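Local coordinates for protein TatD-related deoxyribonuclease (PDB 1J6O) that probably hydrolyses phosphodiester bonds in DNA as a metal-dependent nuclease of the TatD family, working from a TIM-barrel scaffold, at residues E103-F109 with V137-A143; R160-F166 with L179-G184; G48-S54 with V71-D77; F122-E127 with I150-L156. Residues are numbered along the deposited sequence.

Contact 1 of 4, residues E103-F109 with V137-A143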
# COMPACT_ATOMS: atom_id res chain seq x y z
N GLU A 103 2.39 -4.11 -6.03
CA GLU A 103 3.32 -2.99 -5.96
C GLU A 103 4.03 -2.62 -7.27
O GLU A 103 4.49 -3.48 -8.01
CB GLU A 103 4.36 -3.31 -4.87
CG GLU A 103 4.83 -2.11 -4.11
CD GLU A 103 5.57 -2.47 -2.83
OE1 GLU A 103 5.19 -3.45 -2.14
OE2 GLU A 103 6.54 -1.75 -2.52
N THR A 104 4.04 -1.32 -7.57
CA THR A 104 4.70 -0.84 -8.79
C THR A 104 5.24 0.55 -8.49
O THR A 104 4.71 1.25 -7.63
CB THR A 104 3.73 -0.81 -10.01
OG1 THR A 104 4.45 -0.39 -11.18
CG2 THR A 104 2.57 0.12 -9.78
N GLY A 105 6.32 0.94 -9.15
CA GLY A 105 6.85 2.26 -8.89
C GLY A 105 8.31 2.35 -9.25
O GLY A 105 8.77 1.68 -10.18
N LEU A 106 9.04 3.16 -8.48
CA LEU A 106 10.46 3.38 -8.70
C LEU A 106 11.23 3.37 -7.39
O LEU A 106 10.77 3.91 -6.38
CB LEU A 106 10.68 4.76 -9.32
CG LEU A 106 9.95 5.15 -10.59
CD1 LEU A 106 10.28 6.62 -10.93
CD2 LEU A 106 10.38 4.21 -11.72
N ASP A 107 12.41 2.76 -7.41
CA ASP A 107 13.27 2.71 -6.23
C ASP A 107 14.67 3.06 -6.74
O ASP A 107 15.36 2.21 -7.31
CB ASP A 107 13.29 1.32 -5.57
CG ASP A 107 14.23 1.28 -4.36
OD1 ASP A 107 15.12 2.14 -4.27
OD2 ASP A 107 14.09 0.41 -3.48
N PHE A 108 15.06 4.32 -6.58
CA PHE A 108 16.38 4.76 -7.04
C PHE A 108 17.37 4.74 -5.88
O PHE A 108 18.47 5.31 -5.96
CB PHE A 108 16.30 6.15 -7.67
CG PHE A 108 15.55 6.18 -8.97
CD1 PHE A 108 15.14 4.99 -9.57
CD2 PHE A 108 15.27 7.38 -9.61
CE1 PHE A 108 14.46 5.00 -10.78
CE2 PHE A 108 14.58 7.40 -10.83
CZ PHE A 108 14.18 6.22 -11.41
N PHE A 109 16.97 4.11 -4.79
CA PHE A 109 17.85 4.03 -3.64
C PHE A 109 18.63 2.74 -3.79
O PHE A 109 19.86 2.77 -3.76
CB PHE A 109 17.07 4.02 -2.32
CG PHE A 109 17.95 3.81 -1.12
CD1 PHE A 109 18.82 4.81 -0.69
CD2 PHE A 109 17.95 2.59 -0.46
CE1 PHE A 109 19.69 4.59 0.39
CE2 PHE A 109 18.81 2.35 0.61
CZ PHE A 109 19.68 3.35 1.04
N VAL A 137 -1.19 0.88 -6.32
CA VAL A 137 -0.54 0.75 -5.02
C VAL A 137 0.88 1.08 -5.48
O VAL A 137 1.57 0.24 -6.05
CB VAL A 137 -0.66 -0.69 -4.48
CG1 VAL A 137 0.31 -0.92 -3.36
CG2 VAL A 137 -2.10 -0.90 -3.99
N VAL A 138 1.32 2.32 -5.22
CA VAL A 138 2.64 2.81 -5.62
C VAL A 138 3.74 2.83 -4.60
O VAL A 138 3.56 3.26 -3.46
CB VAL A 138 2.49 4.23 -6.25
CG1 VAL A 138 3.82 4.73 -6.84
CG2 VAL A 138 1.40 4.21 -7.31
N HIS A 139 4.91 2.38 -5.04
CA HIS A 139 6.09 2.33 -4.19
C HIS A 139 7.07 3.36 -4.75
O HIS A 139 7.40 3.31 -5.92
CB HIS A 139 6.71 0.93 -4.30
CG HIS A 139 8.05 0.80 -3.65
ND1 HIS A 139 8.21 0.38 -2.35
CD2 HIS A 139 9.30 1.01 -4.13
CE1 HIS A 139 9.50 0.33 -2.05
NE2 HIS A 139 10.18 0.71 -3.12
N ILE A 140 7.52 4.29 -3.91
CA ILE A 140 8.48 5.31 -4.39
C ILE A 140 9.58 5.47 -3.34
O ILE A 140 9.29 5.74 -2.17
CB ILE A 140 7.84 6.71 -4.57
CG1 ILE A 140 6.69 6.67 -5.58
CG2 ILE A 140 8.94 7.71 -5.01
CD1 ILE A 140 5.93 8.00 -5.72
N ARG A 141 10.83 5.28 -3.75
CA ARG A 141 11.97 5.42 -2.83
C ARG A 141 12.97 6.35 -3.55
O ARG A 141 13.48 6.01 -4.61
CB ARG A 141 12.61 4.05 -2.55
CG ARG A 141 13.64 4.00 -1.39
CD ARG A 141 13.03 4.42 -0.04
NE ARG A 141 11.58 4.19 0.01
CZ ARG A 141 10.78 4.52 1.03
NH1 ARG A 141 11.27 5.10 2.12
NH2 ARG A 141 9.47 4.29 0.94
N ASP A 142 13.21 7.53 -2.98
CA ASP A 142 14.14 8.51 -3.56
C ASP A 142 13.90 8.74 -5.06
O ASP A 142 14.85 8.86 -5.85
CB ASP A 142 15.59 8.07 -3.33
CG ASP A 142 15.96 8.06 -1.85
OD1 ASP A 142 15.28 8.74 -1.06
OD2 ASP A 142 16.95 7.39 -1.46
N ALA A 143 12.64 8.82 -5.46
CA ALA A 143 12.30 9.04 -6.86
C ALA A 143 10.97 9.77 -6.96
O ALA A 143 10.24 9.59 -7.94
CB ALA A 143 12.20 7.70 -7.59
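Strands 104-107 and 137-141 run parallel, 4.6 Å apart, pairing Thr-104 with Val-138 through Asp-107 with Arg-141. Backbone bonds alternate between them, as His-139 N to Thr-104 O (2.8 Å). Gly-105, at phi 157°, sits where a CB would clash with His-139 O. Thr-104, Leu-106, Val-138 and Ile-140 share the face covered by helices 115-132 and 144-153; there Leu-106 (m, t) meets Ala-143, CB to CB 3.7 Å, and Ala-143 CB lies over the ring of Phe-108 (chi1 m), 4.0 Å from its centroid. Asp-107 (chi1 t) forms an Asx turn through OD1 and Phe-109 N (2.8 Å). Phe-109 (chi1 t) sets its CB 3.6 Å from CG of Arg-141 (t, p). Glu-103, its chi1 between wells at -145°, brings OE2 to 2.7 Å from ND1 of His-139 (chi1 t, chi2 93°), while Glu-103 OE1 is hydrogen-bonded to His-17. These are neighbouring strands of a TIM-barrel beta-alpha-beta unit; Glu-103 and His-139 belong to its predicted two-metal site.

Contact 2 of 4, residues R160-F166 with L179-G184; sequences RGVIHAF and LGFLLG
Arg-160 leads into strand 161-163, which runs parallel to strand 181-184 at 4.5 Å, the short axes crossing at -44°. Arg-160 CB (chi1 m) lies over one face of the Phe-181 ring, 3.8 Å from the centroid; Arg-160 NE bonds weakly to Leu-179 O (2.5 Å). Two waters link Arg-160 N and Gly-161 N to the O of Gly-180, whose positive phi belongs to the Schellman motif ending helix 170-179. Gly-161 O (phi 134°) accepts from Leu-182 N (3.0 Å). Val-162 pairs with Leu-182 and faces helix 248-264. Ile-163 (m, m) pairs with Leu-183: its N reaches Leu-182 O (2.9 Å), its O takes Gly-184 N (2.9 Å), and CD1 covers the other Phe-181 face, 4.0 Å from the centroid. The CA-to-CB bond of His-164 points away; its ND1 is hydrogen-bonded to Glu-212. Phe-166 N donates to Gly-184 O (3.0 Å), and Leu-183 CD1 makes a CH-pi contact 4.1 Å from the Phe-166 (t) centroid. In this beta-alpha-beta unit backbone bonds and apolar faces join the strands, leaving His-164 to the predicted metal site.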
# COMPACT_ATOMS: atom_id res chain seq x y z
N ARG A 160 -7.22 7.15 -8.25
CA ARG A 160 -5.79 7.06 -8.49
C ARG A 160 -5.09 5.97 -7.67
O ARG A 160 -4.39 5.10 -8.22
CB ARG A 160 -5.15 8.41 -8.22
CG ARG A 160 -5.91 9.56 -8.89
CD ARG A 160 -5.08 10.23 -9.94
NE ARG A 160 -5.79 11.36 -10.55
CZ ARG A 160 -6.83 11.24 -11.36
NH1 ARG A 160 -7.31 10.04 -11.68
NH2 ARG A 160 -7.38 12.33 -11.88
N GLY A 161 -5.27 6.03 -6.35
CA GLY A 161 -4.65 5.04 -5.50
C GLY A 161 -3.94 5.57 -4.27
O GLY A 161 -4.31 6.59 -3.67
N VAL A 162 -2.87 4.88 -3.91
CA VAL A 162 -2.09 5.24 -2.75
C VAL A 162 -0.60 5.19 -3.00
O VAL A 162 -0.12 4.30 -3.69
CB VAL A 162 -2.36 4.23 -1.62
CG1 VAL A 162 -1.70 4.67 -0.36
CG2 VAL A 162 -3.89 4.02 -1.44
N ILE A 163 0.12 6.14 -2.41
CA ILE A 163 1.59 6.18 -2.53
C ILE A 163 1.86 5.55 -1.17
O ILE A 163 1.76 6.18 -0.11
CB ILE A 163 2.15 7.61 -2.56
CG1 ILE A 163 1.54 8.37 -3.74
CG2 ILE A 163 3.68 7.55 -2.67
CD1 ILE A 163 1.74 7.68 -5.10
N HIS A 164 2.20 4.27 -1.19
CA HIS A 164 2.45 3.57 0.05
C HIS A 164 3.74 3.93 0.78
O HIS A 164 4.71 4.35 0.17
CB HIS A 164 2.32 2.07 -0.25
CG HIS A 164 3.58 1.29 -0.13
ND1 HIS A 164 3.98 0.69 1.04
CD2 HIS A 164 4.53 0.99 -1.05
CE1 HIS A 164 5.11 0.05 0.84
NE2 HIS A 164 5.47 0.21 -0.42
N ALA A 165 3.72 3.79 2.10
CA ALA A 165 4.89 4.11 2.94
C ALA A 165 5.49 5.44 2.50
O ALA A 165 6.71 5.56 2.29
CB ALA A 165 5.95 3.00 2.82
N PHE A 166 4.62 6.44 2.36
CA PHE A 166 5.04 7.77 1.92
C PHE A 166 6.25 8.21 2.74
O PHE A 166 6.21 8.25 3.97
CB PHE A 166 3.91 8.79 2.09
CG PHE A 166 4.31 10.16 1.65
CD1 PHE A 166 4.39 10.46 0.30
CD2 PHE A 166 4.65 11.14 2.58
CE1 PHE A 166 4.80 11.72 -0.13
CE2 PHE A 166 5.07 12.40 2.15
CZ PHE A 166 5.15 12.68 0.80
N LEU A 179 -2.70 15.31 -7.10
CA LEU A 179 -2.86 14.47 -8.29
C LEU A 179 -4.00 13.49 -8.04
O LEU A 179 -4.51 12.85 -8.97
CB LEU A 179 -1.56 13.70 -8.57
CG LEU A 179 -1.34 12.98 -9.90
CD1 LEU A 179 -1.65 13.92 -11.06
CD2 LEU A 179 0.12 12.51 -9.99
N GLY A 180 -4.42 13.37 -6.78
CA GLY A 180 -5.51 12.46 -6.46
C GLY A 180 -5.16 11.20 -5.66
O GLY A 180 -6.01 10.33 -5.47
N PHE A 181 -3.92 11.10 -5.21
CA PHE A 181 -3.51 9.93 -4.44
C PHE A 181 -3.65 10.18 -2.98
O PHE A 181 -3.74 11.33 -2.57
CB PHE A 181 -2.03 9.64 -4.68
CG PHE A 181 -1.76 8.98 -5.97
CD1 PHE A 181 -1.55 9.74 -7.12
CD2 PHE A 181 -1.75 7.60 -6.06
CE1 PHE A 181 -1.34 9.11 -8.35
CE2 PHE A 181 -1.54 6.98 -7.27
CZ PHE A 181 -1.33 7.72 -8.43
N LEU A 182 -3.71 9.09 -2.21
CA LEU A 182 -3.81 9.18 -0.76
C LEU A 182 -2.39 8.69 -0.37
O LEU A 182 -1.69 8.10 -1.20
CB LEU A 182 -4.89 8.27 -0.19
CG LEU A 182 -6.11 9.14 0.18
CD1 LEU A 182 -6.70 9.75 -1.07
CD2 LEU A 182 -7.13 8.32 0.94
N LEU A 183 -1.99 8.96 0.87
CA LEU A 183 -0.67 8.56 1.36
C LEU A 183 -0.73 7.49 2.44
O LEU A 183 -1.49 7.61 3.41
CB LEU A 183 0.05 9.80 1.92
CG LEU A 183 -0.01 11.03 1.02
CD1 LEU A 183 0.70 12.17 1.71
CD2 LEU A 183 0.65 10.73 -0.33
N GLY A 184 0.07 6.45 2.27
CA GLY A 184 0.12 5.36 3.23
C GLY A 184 1.10 5.64 4.35
O GLY A 184 2.29 5.93 4.13
O HOH W 1 -8.46 9.45 -6.94
O HOH W 2 -6.65 7.76 -4.31

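Contact 3 of 4, residues G48-S54 with V71-D77; sequences GVNLEDS and VGVHPHD
Val-49 (chi1 m) lies against the side chain of His-74 (chi1 t), CB to CB 3.9 Å, with its CG1 oblique to the imidazole. Beneath them the backbones come together: His-74 N donates to Val-49 O at 2.8 Å in an almost straight bond, and Asn-50 CA stands 4.1 Å from Val-73 CA. Segment 48-54 leaves strand 41-47 extended at Gly-48 (phi/psi -91/157) and enters helix 51-61; segment 71-77 leaves strand 67-71 through an extended Gly-72 (175/-175). Asn-50 is the N-cap of the helix. With chi1 p, its OD1 accepts from Asp-53 N (2.7 Å), while its ND2 crosses to Asp-77 OD2 (3.1 Å). In the first helical turn, Ser-54 (chi1 m) points its CB toward the other segment: its OG donates to Asn-50 O (2.8 Å) and accepts from Gly-72 N (3.1 Å). Leu-51 CD1 packs on Val-73 CG2 at 3.9 Å, beside helix 85-92. Such loops follow the C-terminal strand ends of a TIM barrel, the end that carries the active site. Here the His-74 ring meets that of His-139 and touches Glu-103, both predicted metal ligands. The contact is mainly polar: the cap amide and a serine hydroxyl each serve helix start and neighbouring loop at once, and the main-chain bond at His-74 probably helps to place its ring beside the predicted site.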
# COMPACT_ATOMS: atom_id res chain seq x y z
N GLY A 48 1.22 -8.20 -4.05
CA GLY A 48 2.22 -9.05 -4.71
C GLY A 48 3.41 -8.23 -5.19
O GLY A 48 3.27 -7.01 -5.35
N VAL A 49 4.58 -8.85 -5.37
CA VAL A 49 5.75 -8.08 -5.83
C VAL A 49 6.34 -8.51 -7.19
O VAL A 49 7.30 -7.90 -7.68
CB VAL A 49 6.88 -8.01 -4.75
CG1 VAL A 49 6.33 -7.28 -3.50
CG2 VAL A 49 7.38 -9.41 -4.38
N ASN A 50 5.76 -9.55 -7.78
CA ASN A 50 6.20 -10.04 -9.08
C ASN A 50 5.15 -11.03 -9.54
O ASN A 50 4.16 -11.24 -8.84
CB ASN A 50 7.62 -10.65 -9.05
CG ASN A 50 7.76 -11.83 -8.10
OD1 ASN A 50 6.97 -12.77 -8.12
ND2 ASN A 50 8.79 -11.78 -7.27
N LEU A 51 5.30 -11.62 -10.71
CA LEU A 51 4.29 -12.55 -11.17
C LEU A 51 4.04 -13.76 -10.27
O LEU A 51 2.89 -14.07 -9.95
CB LEU A 51 4.61 -13.03 -12.60
CG LEU A 51 3.96 -12.32 -13.79
CD1 LEU A 51 3.67 -10.89 -13.48
CD2 LEU A 51 4.86 -12.47 -15.04
N GLU A 52 5.10 -14.46 -9.87
CA GLU A 52 4.93 -15.64 -9.02
C GLU A 52 4.37 -15.26 -7.65
O GLU A 52 3.51 -15.95 -7.09
CB GLU A 52 6.26 -16.36 -8.80
CG GLU A 52 6.89 -16.96 -10.04
CD GLU A 52 7.22 -15.91 -11.10
OE1 GLU A 52 7.83 -14.87 -10.75
OE2 GLU A 52 6.86 -16.15 -12.27
N ASP A 53 4.90 -14.18 -7.10
CA ASP A 53 4.46 -13.72 -5.80
C ASP A 53 3.01 -13.20 -5.83
O ASP A 53 2.22 -13.39 -4.86
CB ASP A 53 5.45 -12.67 -5.30
CG ASP A 53 5.14 -12.22 -3.90
OD1 ASP A 53 5.49 -12.96 -2.94
OD2 ASP A 53 4.51 -11.15 -3.77
N SER A 54 2.64 -12.56 -6.93
CA SER A 54 1.28 -12.06 -7.04
C SER A 54 0.31 -13.23 -7.06
O SER A 54 -0.80 -13.13 -6.51
CB SER A 54 1.11 -11.19 -8.28
OG SER A 54 1.76 -9.94 -8.11
N VAL A 71 -2.04 -6.96 -7.51
CA VAL A 71 -1.05 -7.73 -8.28
C VAL A 71 -0.17 -6.76 -9.05
O VAL A 71 -0.64 -5.72 -9.55
CB VAL A 71 -1.72 -8.72 -9.27
CG1 VAL A 71 -2.58 -9.72 -8.49
CG2 VAL A 71 -2.58 -7.98 -10.32
N GLY A 72 1.11 -7.10 -9.13
CA GLY A 72 2.05 -6.24 -9.83
C GLY A 72 3.48 -6.72 -9.73
O GLY A 72 3.78 -7.79 -9.18
N VAL A 73 4.37 -5.90 -10.28
CA VAL A 73 5.78 -6.17 -10.28
C VAL A 73 6.50 -4.97 -9.71
O VAL A 73 6.44 -3.85 -10.27
CB VAL A 73 6.28 -6.44 -11.73
CG1 VAL A 73 7.77 -6.75 -11.72
CG2 VAL A 73 5.53 -7.63 -12.32
N HIS A 74 7.20 -5.23 -8.63
CA HIS A 74 7.98 -4.25 -7.88
C HIS A 74 9.15 -3.74 -8.75
O HIS A 74 9.66 -4.47 -9.59
CB HIS A 74 8.47 -4.96 -6.61
CG HIS A 74 9.16 -4.08 -5.59
ND1 HIS A 74 10.42 -3.57 -5.78
CD2 HIS A 74 8.78 -3.70 -4.35
CE1 HIS A 74 10.79 -2.90 -4.70
NE2 HIS A 74 9.81 -2.97 -3.81
N PRO A 75 9.58 -2.49 -8.54
CA PRO A 75 10.69 -2.03 -9.39
C PRO A 75 11.96 -2.89 -9.29
O PRO A 75 12.71 -3.01 -10.26
CB PRO A 75 10.90 -0.57 -8.94
CG PRO A 75 10.29 -0.50 -7.56
CD PRO A 75 9.06 -1.41 -7.68
N HIS A 76 12.20 -3.50 -8.13
CA HIS A 76 13.40 -4.33 -8.00
C HIS A 76 13.34 -5.45 -9.02
O HIS A 76 14.36 -5.81 -9.61
CB HIS A 76 13.53 -4.92 -6.58
CG HIS A 76 13.84 -3.91 -5.52
ND1 HIS A 76 14.12 -2.59 -5.60
CD2 HIS A 76 13.87 -4.23 -4.18
CE1 HIS A 76 14.32 -2.13 -4.32
NE2 HIS A 76 14.16 -3.14 -3.48
N ASP A 77 12.14 -5.98 -9.26
CA ASP A 77 11.95 -7.06 -10.20
C ASP A 77 11.71 -6.62 -11.65
O ASP A 77 11.39 -7.45 -12.50
CB ASP A 77 10.74 -7.93 -9.74
CG ASP A 77 10.76 -8.33 -8.23
OD1 ASP A 77 10.64 -7.45 -7.33
OD2 ASP A 77 10.84 -9.55 -7.92

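Contact 4 of 4, residues F122-E127 with I150-L156; sequences FVEQIE and ILRTESL
This is a largely apolar contact between two neighbouring helices on the outside of the TIM barrel: 122-127, helical throughout within helix 115-132, meets the last turn of helix 144-153 and the loop after it. Nearest CA pairs are Val-123 with Ile-150 (7.2 Å), Ile-126 with Leu-156 (7.0 Å) and Glu-127 with Ser-155 (7.3 Å). Ile-126 (m, t) points into the interface, its CD1 3.6 Å from both CG2 of Ile-150 (m, t) and CD2 of Leu-151 (m, t), and its CG2 3.7 Å from Leu-156 CD2. One turn earlier, Phe-122 (chi1 t) meets Ile-150 CD1 with CD2 and Leu-151 CG with CZ, each at 4.0 Å; CG2 of Val-123 (t) lies 3.7 Å from Ile-150 CG2. Inward, Phe-122 rests on Thr-104 and Leu-106, and Leu-151 on Phe-181, so both helices pack onto strands. Glu-154 leaves helical geometry at phi/psi -119/-173 and, with chi1 p, brings OE2 to 3.1 Å from Val-123 CG1. Glu-127 OE2 and Glu-154 OE1, 2.9 Å apart, are like-charged acceptors without a hydrogen bond and lend no evident attraction; that comes from Phe-122, Val-123 and Ile-126 packing on Ile-150, Leu-151 and Leu-156.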
# COMPACT_ATOMS: atom_id res chain seq x y z
N PHE A 122 6.95 0.45 -14.82
CA PHE A 122 6.04 1.26 -13.99
C PHE A 122 4.98 1.85 -14.93
O PHE A 122 3.78 1.78 -14.68
CB PHE A 122 6.84 2.36 -13.30
CG PHE A 122 6.00 3.32 -12.47
CD1 PHE A 122 4.87 2.88 -11.78
CD2 PHE A 122 6.42 4.62 -12.28
CE1 PHE A 122 4.20 3.73 -10.90
CE2 PHE A 122 5.75 5.50 -11.40
CZ PHE A 122 4.64 5.05 -10.70
N VAL A 123 5.44 2.43 -16.04
CA VAL A 123 4.51 3.01 -16.99
C VAL A 123 3.52 1.97 -17.51
O VAL A 123 2.33 2.23 -17.61
CB VAL A 123 5.27 3.65 -18.19
CG1 VAL A 123 4.30 3.96 -19.33
CG2 VAL A 123 5.95 4.93 -17.73
N GLU A 124 4.00 0.78 -17.82
CA GLU A 124 3.12 -0.24 -18.32
C GLU A 124 2.05 -0.68 -17.32
O GLU A 124 0.93 -1.02 -17.71
CB GLU A 124 3.94 -1.43 -18.82
CG GLU A 124 4.99 -0.97 -19.84
CD GLU A 124 5.64 -2.08 -20.64
OE1 GLU A 124 6.06 -3.08 -20.04
OE2 GLU A 124 5.75 -1.94 -21.89
N GLN A 125 2.37 -0.64 -16.03
CA GLN A 125 1.39 -1.05 -15.02
C GLN A 125 0.38 0.09 -14.78
O GLN A 125 -0.82 -0.16 -14.50
CB GLN A 125 2.09 -1.45 -13.74
CG GLN A 125 2.76 -2.81 -13.91
CD GLN A 125 3.52 -3.25 -12.68
OE1 GLN A 125 2.93 -3.80 -11.75
NE2 GLN A 125 4.82 -3.01 -12.67
N ILE A 126 0.86 1.33 -14.88
CA ILE A 126 -0.02 2.47 -14.70
C ILE A 126 -1.03 2.37 -15.85
O ILE A 126 -2.24 2.57 -15.66
CB ILE A 126 0.78 3.79 -14.85
CG1 ILE A 126 1.65 4.00 -13.62
CG2 ILE A 126 -0.17 4.96 -15.10
CD1 ILE A 126 2.62 5.18 -13.79
N GLU A 127 -0.54 2.06 -17.06
CA GLU A 127 -1.45 1.94 -18.21
C GLU A 127 -2.46 0.81 -18.02
O GLU A 127 -3.64 0.94 -18.40
CB GLU A 127 -0.66 1.75 -19.52
CG GLU A 127 0.21 2.95 -19.76
CD GLU A 127 1.01 2.89 -21.06
OE1 GLU A 127 1.67 1.87 -21.33
OE2 GLU A 127 1.01 3.90 -21.77
N ILE A 150 6.02 10.97 -14.25
CA ILE A 150 5.41 9.85 -14.95
C ILE A 150 3.90 9.76 -14.72
O ILE A 150 3.12 9.64 -15.65
CB ILE A 150 6.06 8.53 -14.51
CG1 ILE A 150 7.50 8.48 -15.03
CG2 ILE A 150 5.26 7.34 -15.04
CD1 ILE A 150 8.27 7.22 -14.61
N LEU A 151 3.49 9.82 -13.46
CA LEU A 151 2.06 9.73 -13.15
C LEU A 151 1.22 10.85 -13.77
O LEU A 151 0.18 10.60 -14.37
CB LEU A 151 1.89 9.71 -11.62
CG LEU A 151 2.37 8.39 -11.00
CD1 LEU A 151 2.68 8.54 -9.52
CD2 LEU A 151 1.30 7.34 -11.24
N ARG A 152 1.70 12.09 -13.65
CA ARG A 152 0.95 13.20 -14.21
C ARG A 152 0.94 13.15 -15.73
O ARG A 152 0.10 13.78 -16.37
CB ARG A 152 1.53 14.54 -13.72
CG ARG A 152 2.91 14.91 -14.27
CD ARG A 152 3.20 16.40 -14.00
NE ARG A 152 4.38 16.92 -14.70
CZ ARG A 152 4.68 16.65 -15.97
NH1 ARG A 152 3.90 15.85 -16.70
NH2 ARG A 152 5.75 17.21 -16.54
N THR A 153 1.86 12.39 -16.31
CA THR A 153 1.94 12.27 -17.76
C THR A 153 0.77 11.50 -18.39
O THR A 153 0.33 11.84 -19.49
CB THR A 153 3.27 11.62 -18.21
OG1 THR A 153 4.36 12.51 -17.94
CG2 THR A 153 3.23 11.29 -19.71
N GLU A 154 0.26 10.47 -17.73
CA GLU A 154 -0.83 9.79 -18.38
C GLU A 154 -2.21 9.69 -17.76
O GLU A 154 -2.52 10.33 -16.76
CB GLU A 154 -0.40 8.42 -18.89
CG GLU A 154 0.50 7.57 -18.03
CD GLU A 154 1.14 6.50 -18.90
OE1 GLU A 154 0.41 5.92 -19.74
OE2 GLU A 154 2.35 6.24 -18.76
N SER A 155 -3.04 8.91 -18.44
CA SER A 155 -4.42 8.66 -18.07
C SER A 155 -4.54 7.72 -16.87
O SER A 155 -4.53 6.49 -17.02
CB SER A 155 -5.15 8.06 -19.28
OG SER A 155 -6.54 7.91 -19.03
N LEU A 156 -4.68 8.30 -15.69
CA LEU A 156 -4.81 7.52 -14.46
C LEU A 156 -6.22 7.01 -14.19
O LEU A 156 -7.20 7.58 -14.66
CB LEU A 156 -4.38 8.37 -13.28
CG LEU A 156 -2.96 8.88 -13.36
CD1 LEU A 156 -2.69 9.81 -12.20
CD2 LEU A 156 -2.00 7.71 -13.36

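How the contacts relate
Contacts 1 and 2 are buried joints between neighbouring barrel strands, built on parallel backbone bonding; Val-138 of contact 1 bonds to Val-162 and His-164 of contact 2, making the two continuous across one sheet. Contact 3, also mostly buried, lies at loops beyond the strands and replaces regular pairing with one main-chain bond, a helix cap and side-chain bonds, meeting contact 1 through Gly-48 O and Glu-103 N. The partly exposed contact 4 belongs to the outer helical layer and relies on apolar packing; its Phe-122 covers contact 1, its Leu-151 touches contact 2, and its Gln-125 OE1 reaches Val-73 N of contact 3. Contacts 1, 2 and 3 bring histidines toward the predicted metal site.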